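Local coordinates for acyl carrier protein (Thermotoga maritima MSB8, PDB 6LVU) that probably carries the growing acyl chain from enzyme to enzyme during fatty acid biosynthesis, and is seen here in its apo form, without the phosphopantetheine arm, at residues A[12-15]-A[16-20]; A[25-28]-A[29-32]; A[46-49]-A[50-53]. All coordinates share one frame; numbering follows the deposited sequence.

The three contacts sample one acyl carrier fold at two helices and the loop between them. Contacts 1 and 3 lie on helix 4-19 and helix 42-54, their centres about 12 Å apart, and they meet in the core, where Ile-14 CG2 lies 3.4 Å from Phe-50 CE1. At the surface Lys-18 and Asp-49 form a long, weak ion pair. Zinc ions are bound at Glu-17 in contact 1 and at Asp-49 and Glu-53 in contact 3. Contact 2, about 11 Å from contact 1 between centres, packs Val-26 and Leu-32 on Ile-15. The predicted cofactor attachment residue, Ser-40, is about 12 Å from Leu-19 and about 11 Å from Leu-46, side chain to side chain.

Contact 1 of 3, residues A[12-15]-A[16-20]; sequences KSII and SEKLG. With ZN (zinc ion), chain D.
Glu-17 N bonds to Ser-13 O at 2.7 Å, one turn back along the helix. Both carboxylate oxygens of Glu-17 hold one zinc ion, OE2 at 2.0 Å and OE1 at 2.4 Å, a slightly lopsided bidentate grip. The chain reaches the metal extended beyond CG (chi2 166°), and CG starts beside its own backbone N, so that on the way out it passes 3.1 Å from Ser-13 O. The next two rungs, Lys-18 N to Ile-14 O and Leu-19 N to Ile-15 O, continue the i to i+4 pattern, with Ser-16 N on Lys-12 O one step earlier. This is the last part of helix 4-19, the first helix of the acyl carrier fold, and it ends at Gly-20, whose positive phi (82°) takes the chain out of helical geometry. A weak bond from Gly-20 N to Ser-16 O closes the final turn, while Ser-16 OG bonds to Val-21 O just beyond it. Ser-13 OG is taken by Glu-23 in the following loop. Packing follows the same spacing: Ile-15 and Leu-19 run side by side, CG2 to CD2 3.7 Å, pointing the same way, and Leu-19 touches Leu-46 of helix 42-54. One position back, Lys-18 lies alongside Ile-14; its chain bends at the last torsion (chi4 119°), leaving NZ 3.8 Å from Ile-14 CG2.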
loop_
_atom_site.group_PDB
_atom_site.type_symbol
_atom_site.label_atom_id
_atom_site.label_comp_id
_atom_site.label_asym_id
_atom_site.label_seq_id
_atom_site.Cartn_x
_atom_site.Cartn_y
_atom_site.Cartn_z
ATOM N N LYS A 12 0.452 6.641 1.141
ATOM C CA LYS A 12 1.843 7.050 1.056
ATOM C C LYS A 12 2.394 7.388 2.434
ATOM O O LYS A 12 3.525 7.016 2.764
ATOM C CB LYS A 12 1.952 8.235 0.094
ATOM C CG LYS A 12 3.233 9.030 0.202
ATOM C CD LYS A 12 3.278 10.105 -0.876
ATOM C CE LYS A 12 2.203 11.155 -0.628
ATOM N NZ LYS A 12 2.126 12.167 -1.716
ATOM N N SER A 13 1.581 8.029 3.276
ATOM C CA SER A 13 2.015 8.352 4.626
ATOM C C SER A 13 2.241 7.084 5.439
ATOM O O SER A 13 3.262 6.941 6.123
ATOM C CB SER A 13 0.971 9.250 5.296
ATOM O OG SER A 13 0.965 10.538 4.684
ATOM N N ILE A 14 1.293 6.152 5.382
ATOM C CA ILE A 14 1.437 4.914 6.136
ATOM C C ILE A 14 2.692 4.170 5.697
ATOM O O ILE A 14 3.449 3.672 6.533
ATOM C CB ILE A 14 0.174 4.047 5.979
ATOM C CG1 ILE A 14 -1.023 4.736 6.652
ATOM C CG2 ILE A 14 0.391 2.671 6.530
ATOM C CD1 ILE A 14 -2.368 4.117 6.281
ATOM N N ILE A 15 2.926 4.084 4.381
ATOM C CA ILE A 15 4.102 3.355 3.902
ATOM C C ILE A 15 5.361 4.030 4.399
ATOM O O ILE A 15 6.286 3.373 4.900
ATOM C CB ILE A 15 4.088 3.244 2.365
ATOM C CG1 ILE A 15 3.057 2.220 1.907
ATOM C CG2 ILE A 15 5.470 2.878 1.846
ATOM C CD1 ILE A 15 2.991 2.072 0.389
ATOM N N SER A 16 5.404 5.360 4.300
ATOM C CA SER A 16 6.553 6.122 4.764
ATOM C C SER A 16 6.747 5.963 6.265
ATOM O O SER A 16 7.882 5.810 6.736
ATOM C CB SER A 16 6.373 7.597 4.411
ATOM O OG SER A 16 7.516 8.350 4.769
ATOM N N GLU A 17 5.655 5.995 7.038
ATOM C CA GLU A 17 5.795 5.856 8.487
ATOM C C GLU A 17 6.350 4.484 8.858
ATOM O O GLU A 17 7.244 4.377 9.703
ATOM C CB GLU A 17 4.449 6.087 9.196
ATOM C CG GLU A 17 3.879 7.521 9.135
ATOM C CD GLU A 17 2.407 7.603 9.563
ATOM O OE1 GLU A 17 1.809 8.715 9.600
ATOM O OE2 GLU A 17 1.837 6.542 9.869
ATOM N N LYS A 18 5.863 3.419 8.211
ATOM C CA LYS A 18 6.204 2.072 8.651
ATOM C C LYS A 18 7.429 1.496 7.954
ATOM O O LYS A 18 8.197 0.774 8.592
ATOM C CB LYS A 18 5.005 1.133 8.487
ATOM C CG LYS A 18 3.989 1.345 9.600
ATOM C CD LYS A 18 2.613 0.858 9.254
ATOM C CE LYS A 18 1.687 1.047 10.471
ATOM N NZ LYS A 18 0.517 1.962 10.225
ATOM N N LEU A 19 7.647 1.799 6.680
ATOM C CA LEU A 19 8.858 1.327 6.011
ATOM C C LEU A 19 10.062 2.226 6.267
ATOM O O LEU A 19 11.197 1.817 6.001
ATOM C CB LEU A 19 8.634 1.219 4.505
ATOM C CG LEU A 19 8.224 -0.118 3.889
ATOM C CD1 LEU A 19 7.067 -0.775 4.621
ATOM C CD2 LEU A 19 7.873 0.107 2.426
ATOM N N GLY A 20 9.849 3.444 6.746
ATOM C CA GLY A 20 10.957 4.310 7.071
ATOM C C GLY A 20 11.533 5.045 5.892
ATOM O O GLY A 20 12.529 5.767 6.053
HETATM ZN ZN ZN D . -0.042 7.213 10.083
#

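Contact 2 of 3, residues A[25-28]-A[29-32]; sequences QVTE and EAKL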
loop_
_atom_site.group_PDB
_atom_site.type_symbol
_atom_site.label_atom_id
_atom_site.label_comp_id
_atom_site.label_asym_id
_atom_site.label_seq_id
_atom_site.Cartn_x
_atom_site.Cartn_y
_atom_site.Cartn_z
ATOM N N GLN A 25 9.980 9.060 -2.316
ATOM C CA GLN A 25 10.202 7.785 -2.995
ATOM C C GLN A 25 8.916 6.998 -3.252
ATOM O O GLN A 25 8.954 5.995 -3.979
ATOM C CB GLN A 25 11.168 6.894 -2.182
ATOM C CG GLN A 25 12.373 7.627 -1.582
ATOM C CD GLN A 25 13.167 6.766 -0.594
ATOM O OE1 GLN A 25 13.383 7.153 0.560
ATOM N NE2 GLN A 25 13.606 5.585 -1.054
ATOM N N VAL A 26 7.793 7.382 -2.654
ATOM C CA VAL A 26 6.570 6.591 -2.733
ATOM C C VAL A 26 5.724 7.167 -3.862
ATOM O O VAL A 26 5.019 8.161 -3.693
ATOM C CB VAL A 26 5.822 6.568 -1.401
ATOM C CG1 VAL A 26 4.556 5.708 -1.507
ATOM C CG2 VAL A 26 6.742 6.057 -0.308
ATOM N N THR A 27 5.786 6.531 -5.023
ATOM C CA THR A 27 5.010 6.916 -6.188
ATOM C C THR A 27 4.088 5.769 -6.570
ATOM O O THR A 27 4.226 4.643 -6.078
ATOM C CB THR A 27 5.921 7.264 -7.362
ATOM O OG1 THR A 27 6.641 6.089 -7.747
ATOM C CG2 THR A 27 6.919 8.360 -6.960
ATOM N N GLU A 28 3.133 6.067 -7.459
ATOM C CA GLU A 28 2.235 5.026 -7.950
ATOM C C GLU A 28 2.988 3.840 -8.547
ATOM O O GLU A 28 2.531 2.700 -8.429
ATOM C CB GLU A 28 1.283 5.587 -9.009
ATOM C CG GLU A 28 0.231 6.573 -8.507
ATOM C CD GLU A 28 -1.136 5.931 -8.339
ATOM O OE1 GLU A 28 -1.367 4.877 -8.979
ATOM O OE2 GLU A 28 -1.990 6.518 -7.619
ATOM N N GLU A 29 4.145 4.081 -9.165
ATOM C CA GLU A 29 4.890 3.052 -9.894
ATOM C C GLU A 29 5.884 2.290 -9.034
ATOM O O GLU A 29 6.500 1.346 -9.536
ATOM C CB GLU A 29 5.666 3.659 -11.074
ATOM C CG GLU A 29 4.831 4.099 -12.272
ATOM C CD GLU A 29 3.932 5.274 -11.968
ATOM O OE1 GLU A 29 4.400 6.250 -11.320
ATOM O OE2 GLU A 29 2.751 5.215 -12.383
ATOM N N ALA A 30 6.087 2.703 -7.786
ATOM C CA ALA A 30 7.106 2.093 -6.937
ATOM C C ALA A 30 6.703 0.674 -6.551
ATOM O O ALA A 30 5.585 0.438 -6.084
ATOM C CB ALA A 30 7.330 2.942 -5.682
ATOM N N LYS A 31 7.616 -0.273 -6.742
ATOM C CA LYS A 31 7.405 -1.636 -6.279
ATOM C C LYS A 31 7.776 -1.697 -4.801
ATOM O O LYS A 31 8.800 -1.138 -4.389
ATOM C CB LYS A 31 8.257 -2.587 -7.124
ATOM C CG LYS A 31 7.883 -2.479 -8.610
ATOM C CD LYS A 31 8.908 -3.082 -9.563
ATOM C CE LYS A 31 8.476 -4.408 -10.132
ATOM N NZ LYS A 31 8.378 -5.475 -9.104
ATOM N N LEU A 32 6.910 -2.314 -3.989
ATOM C CA LEU A 32 7.164 -2.347 -2.549
ATOM C C LEU A 32 8.537 -2.937 -2.260
ATOM O O LEU A 32 9.354 -2.326 -1.561
ATOM C CB LEU A 32 6.090 -3.157 -1.817
ATOM C CG LEU A 32 4.619 -2.751 -1.661
ATOM C CD1 LEU A 32 4.428 -1.241 -1.484
ATOM C CD2 LEU A 32 3.814 -3.280 -2.837
#
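Glu-29 folds its side chain back over the residue before it, bringing carboxylate oxygen OE2 to 3.7 Å from Glu-28 CB. The bend at chi2 (67°) makes this possible, turning the acid group back along the chain instead of straight out. Both residues occupy the central positions of a type I beta turn, Thr-27 to Ala-30, in the long loop that joins helix 4-19 to helix 42-54 in the acyl carrier fold. The turn is closed by Ala-30 N on Thr-27 O at 3.2 Å. This bond is straight at the hydrogen (162°), yet the donor stands well above the carbonyl plane and approaches at a C=O...N angle of only 114°, so it misses the lone-pair directions. The two acids do not turn their charges together: Glu-28 OE1 is 5.4 Å from Glu-29 OE2, and Glu-28 points its carboxylate to a salt bridge with Arg-4. That pairing probably eases the repulsion between the neighbouring negative groups. Backbone bonds of Glu-28 with Gly-70 and of Ala-30 with Val-69 join the turn to the start of helix 69-79, while Val-26 and Leu-32 on its flanks pack on Ile-15 of helix 4-19. Inside the turn, the Ala-30 methyl sits beside the threonine it faces, CB 3.6 Å from Thr-27 O and 3.8 Å from Thr-27 OG1.

Contact 3 of 3, residues A[46-49]-A[50-53]; sequences LVMD and FESE. With ZN (zinc ion), chain E; ZN (zinc ion), chain C.
With its ring carbon CG anti to the carbonyl carbon (chi1 -58°), Phe-50 leans back along its helix and lays one ring face against Leu-46 O, which stands 3.2 Å above the ring plane, offset toward the rim. The same oxygen accepts Phe-50 N at 2.8 Å and nearly straight (165°), so the carbonyl that takes the amide bond also lies against the ring of the same residue. Next to it on the same side of the ring, CE2 meets Leu-46 CB at 3.9 Å. Shrinking Phe-50 to an alanine would probably leave Leu-46 CB and the carbonyl oxygen of that leucine without the ring they lie against. Glu-51 keeps its chain extended and runs across Val-47 and Met-48: OE2 reaches 3.5 Å from Met-48 CG, while the carboxylate pairs with Lys-57 and also accepts Val-58 N, so its charge is met within the fold. Outward, Asp-49 OD1 binds a zinc ion at 2.1 Å together with Asp-45 and a water, and one turn on Glu-53 OE1 holds a second zinc, also with a water. These turns belong to helix 42-54, the second long helix of the acyl carrier fold: Leu-46 packs on Leu-19 of helix 4-19, and Phe-50 wedges between that helix, at Ile-14 and Ile-15, and helix 69-79, at Ile-72 and Ile-76.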
loop_
_atom_site.group_PDB
_atom_site.type_symbol
_atom_site.label_atom_id
_atom_site.label_comp_id
_atom_site.label_asym_id
_atom_site.label_seq_id
_atom_site.Cartn_x
_atom_site.Cartn_y
_atom_site.Cartn_z
ATOM N N LEU A 46 1.134 -4.064 6.441
ATOM C CA LEU A 46 0.698 -2.865 5.740
ATOM C C LEU A 46 -0.766 -2.974 5.353
ATOM O O LEU A 46 -1.559 -2.060 5.595
ATOM C CB LEU A 46 1.566 -2.621 4.508
ATOM C CG LEU A 46 3.026 -2.236 4.739
ATOM C CD1 LEU A 46 3.801 -2.260 3.418
ATOM C CD2 LEU A 46 3.150 -0.874 5.401
ATOM N N VAL A 47 -1.154 -4.111 4.782
ATOM C CA VAL A 47 -2.526 -4.298 4.333
ATOM C C VAL A 47 -3.505 -4.213 5.494
ATOM O O VAL A 47 -4.570 -3.603 5.373
ATOM C CB VAL A 47 -2.647 -5.621 3.561
ATOM C CG1 VAL A 47 -4.051 -6.113 3.601
ATOM C CG2 VAL A 47 -2.239 -5.381 2.127
ATOM N N MET A 48 -3.167 -4.824 6.634
ATOM C CA MET A 48 -4.062 -4.697 7.779
ATOM C C MET A 48 -4.161 -3.252 8.242
ATOM O O MET A 48 -5.219 -2.815 8.712
ATOM C CB MET A 48 -3.595 -5.586 8.927
ATOM C CG MET A 48 -4.451 -6.822 9.108
ATOM S SD MET A 48 -3.665 -7.927 10.280
ATOM C CE MET A 48 -2.185 -8.311 9.353
ATOM N N ASP A 49 -3.072 -2.497 8.132
ATOM C CA ASP A 49 -3.142 -1.090 8.488
ATOM C C ASP A 49 -4.011 -0.325 7.495
ATOM O O ASP A 49 -4.851 0.485 7.907
ATOM C CB ASP A 49 -1.722 -0.541 8.596
ATOM C CG ASP A 49 -0.918 -1.279 9.659
ATOM O OD1 ASP A 49 -1.546 -1.774 10.626
ATOM O OD2 ASP A 49 0.314 -1.413 9.525
ATOM N N PHE A 50 -3.881 -0.627 6.191
ATOM C CA PHE A 50 -4.794 -0.065 5.193
ATOM C C PHE A 50 -6.228 -0.526 5.420
ATOM O O PHE A 50 -7.173 0.250 5.238
ATOM C CB PHE A 50 -4.339 -0.422 3.769
ATOM C CG PHE A 50 -2.943 0.051 3.439
ATOM C CD1 PHE A 50 -2.482 1.282 3.902
ATOM C CD2 PHE A 50 -2.083 -0.736 2.704
ATOM C CE1 PHE A 50 -1.188 1.707 3.628
ATOM C CE2 PHE A 50 -0.793 -0.305 2.416
ATOM C CZ PHE A 50 -0.346 0.908 2.873
ATOM N N GLU A 51 -6.408 -1.790 5.818
ATOM C CA GLU A 51 -7.751 -2.296 6.099
ATOM C C GLU A 51 -8.432 -1.479 7.188
ATOM O O GLU A 51 -9.597 -1.089 7.050
ATOM C CB GLU A 51 -7.677 -3.767 6.507
ATOM C CG GLU A 51 -7.751 -4.713 5.322
ATOM C CD GLU A 51 -7.510 -6.159 5.681
ATOM O OE1 GLU A 51 -7.742 -7.026 4.810
ATOM O OE2 GLU A 51 -7.112 -6.450 6.831
ATOM N N SER A 52 -7.704 -1.182 8.265
ATOM C CA SER A 52 -8.247 -0.389 9.356
ATOM C C SER A 52 -8.311 1.090 9.003
ATOM O O SER A 52 -9.136 1.819 9.556
ATOM C CB SER A 52 -7.402 -0.604 10.611
ATOM O OG SER A 52 -7.472 0.508 11.480
ATOM N N GLU A 53 -7.443 1.558 8.108
ATOM C CA GLU A 53 -7.455 2.966 7.735
ATOM C C GLU A 53 -8.711 3.335 6.937
ATOM O O GLU A 53 -9.332 4.374 7.185
ATOM C CB GLU A 53 -6.180 3.283 6.953
ATOM C CG GLU A 53 -5.934 4.732 6.693
ATOM C CD GLU A 53 -5.632 5.510 7.966
ATOM O OE1 GLU A 53 -5.902 6.730 7.979
ATOM O OE2 GLU A 53 -5.129 4.911 8.952
HETATM ZN ZN ZN E . -0.314 -3.259 11.490
HETATM ZN ZN ZN C . -4.936 7.931 9.395
HETATM O O HOH W 1 -5.771 7.539 11.436
HETATM O O HOH W 2 1.504 -1.873 11.752
#